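Local coordinates for protein protease Do-like 8, chloroplastic (Arabidopsis thaliana, PDB 4IC6) that is probably a serine endopeptidase of the HtrA (Deg) type, working in the thylakoids of plant chloroplasts, at residues G202-P207 with N219-T224. The protein carries 1 engineered substitution. Numbering follows the deposited sequence.
Sequences GNAGGP and NTAIFT. Engineered in segment 202-207: Ala204 (natural residue Ser).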
loop_
_atom_site.group_PDB
_atom_site.type_symbol
_atom_site.label_atom_id
_atom_site.label_comp_id
_atom_site.label_asym_id
_atom_site.label_seq_id
_atom_site.Cartn_x
_atom_site.Cartn_y
_atom_site.Cartn_z
ATOM N N GLY A 202 -1.687 7.911 21.755
ATOM C CA GLY A 202 -2.348 8.769 22.717
ATOM C C GLY A 202 -2.302 8.241 24.139
ATOM O O GLY A 202 -2.705 8.945 25.065
ATOM N N ASN A 203 -1.833 7.009 24.327
ATOM C CA ASN A 203 -1.663 6.480 25.684
ATOM C C ASN A 203 -0.401 5.628 25.926
ATOM O O ASN A 203 -0.190 5.104 27.025
ATOM C CB ASN A 203 -2.927 5.761 26.163
ATOM C CG ASN A 203 -3.255 4.520 25.339
ATOM O OD1 ASN A 203 -2.376 3.900 24.745
ATOM N ND2 ASN A 203 -4.537 4.166 25.291
ATOM N N ALA A 204 0.447 5.519 24.910
ATOM C CA ALA A 204 1.706 4.785 25.031
ATOM C C ALA A 204 2.565 5.389 26.146
ATOM O O ALA A 204 2.686 6.615 26.241
ATOM C CB ALA A 204 2.465 4.789 23.699
ATOM N N GLY A 205 3.141 4.527 26.990
ATOM C CA GLY A 205 3.919 4.950 28.154
ATOM C C GLY A 205 3.079 5.212 29.398
ATOM O O GLY A 205 3.613 5.343 30.518
ATOM N N GLY A 206 1.765 5.324 29.201
ATOM C CA GLY A 206 0.828 5.565 30.279
ATOM C C GLY A 206 0.425 4.271 30.970
ATOM O O GLY A 206 0.846 3.183 30.571
ATOM N N PRO A 207 -0.375 4.384 32.034
ATOM C CA PRO A 207 -0.715 3.215 32.839
ATOM C C PRO A 207 -1.909 2.485 32.273
ATOM O O PRO A 207 -2.837 3.126 31.759
ATOM C CB PRO A 207 -1.126 3.837 34.173
ATOM C CG PRO A 207 -1.796 5.134 33.758
ATOM C CD PRO A 207 -0.995 5.620 32.557
ATOM N N ASN A 219 1.026 0.744 29.204
ATOM C CA ASN A 219 0.614 0.730 27.791
ATOM C C ASN A 219 1.825 0.827 26.861
ATOM O O ASN A 219 2.619 1.781 26.941
ATOM C CB ASN A 219 -0.352 1.893 27.488
ATOM C CG ASN A 219 -1.452 2.032 28.517
ATOM O OD1 ASN A 219 -1.966 1.045 29.014
ATOM N ND2 ASN A 219 -1.820 3.273 28.841
ATOM N N THR A 220 1.956 -0.134 25.952
ATOM C CA THR A 220 3.161 -0.198 25.150
ATOM C C THR A 220 2.910 -0.291 23.652
ATOM O O THR A 220 2.282 -1.240 23.170
ATOM C CB THR A 220 4.069 -1.349 25.650
ATOM O OG1 THR A 220 4.369 -1.111 27.038
ATOM C CG2 THR A 220 5.349 -1.441 24.830
ATOM N N ALA A 221 3.435 0.692 22.914
ATOM C CA ALA A 221 3.245 0.741 21.472
ATOM C C ALA A 221 3.945 -0.448 20.808
ATOM O O ALA A 221 5.035 -0.846 21.223
ATOM C CB ALA A 221 3.781 2.041 20.914
ATOM N N ILE A 222 3.319 -1.013 19.776
ATOM C CA ILE A 222 3.890 -2.175 19.084
ATOM C C ILE A 222 3.935 -1.962 17.575
ATOM O O ILE A 222 3.329 -1.031 17.052
ATOM C CB ILE A 222 3.066 -3.455 19.315
ATOM C CG1 ILE A 222 1.634 -3.228 18.852
ATOM C CG2 ILE A 222 3.102 -3.900 20.778
ATOM C CD1 ILE A 222 0.866 -4.532 18.582
ATOM N N PHE A 223 4.664 -2.833 16.885
ATOM C CA PHE A 223 4.558 -2.954 15.431
ATOM C C PHE A 223 3.963 -4.341 15.129
ATOM O O PHE A 223 4.415 -5.326 15.701
ATOM C CB PHE A 223 5.943 -2.875 14.797
ATOM C CG PHE A 223 6.535 -1.480 14.758
ATOM C CD1 PHE A 223 5.755 -0.380 14.425
ATOM C CD2 PHE A 223 7.883 -1.281 15.038
ATOM C CE1 PHE A 223 6.315 0.903 14.374
ATOM C CE2 PHE A 223 8.443 -0.005 14.998
ATOM C CZ PHE A 223 7.655 1.083 14.667
ATOM N N THR A 224 2.965 -4.430 14.245
ATOM C CA THR A 224 2.490 -5.757 13.795
ATOM C C THR A 224 3.183 -6.174 12.501
ATOM O O THR A 224 3.762 -5.339 11.811
ATOM C CB THR A 224 0.961 -5.804 13.587
ATOM O OG1 THR A 224 0.583 -4.804 12.639
ATOM C CG2 THR A 224 0.236 -5.540 14.895
#
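Asn203 O is gripped by two N-H donors: Gly206 N at 2.9 Å, closing a type II turn from Asn203 to Gly206, and Asn219 ND2 at 3.1 Å. The second oxygen-donor line lies 4° from the Asn219 amide plane, yet ND2 sits above the carbonyl plane of Asn203. Asn219 CG stands anti to its own carbonyl carbon (chi1 -47°), which turns the amide into the turn; ND2 also bonds weakly to Pro207 O. Two backbone bonds flank this amide: Gly205 N reaches Asn219 O at 2.8 Å, nearly straight (164°) and in the carbonyl plane, and Asn219 N reaches Gly206 O at 2.8 Å. An alanine in place of Asn219 would remove both amide bonds and would probably leave the turn less firmly held. The Asn203 amide is held outside the contact, OD1 hydrogen-bonded to Asn200 N and ND2 to Ala198 O. Ala204 CB, where an engineered alanine replaces the predicted nucleophilic serine, meets Ala221 CB at 4.1 Å; the Ala221 side chain lies about 5 Å from that of His83, another predicted triad member. In HtrA proteases, which share the chymotrypsin fold, the Gly-Asn-Ser-Gly-Gly loop carries the nucleophile; here Gly205 N is spent on Asn219 O, consistent with bonds that fix the loop's shape without using the nucleophile's side chain.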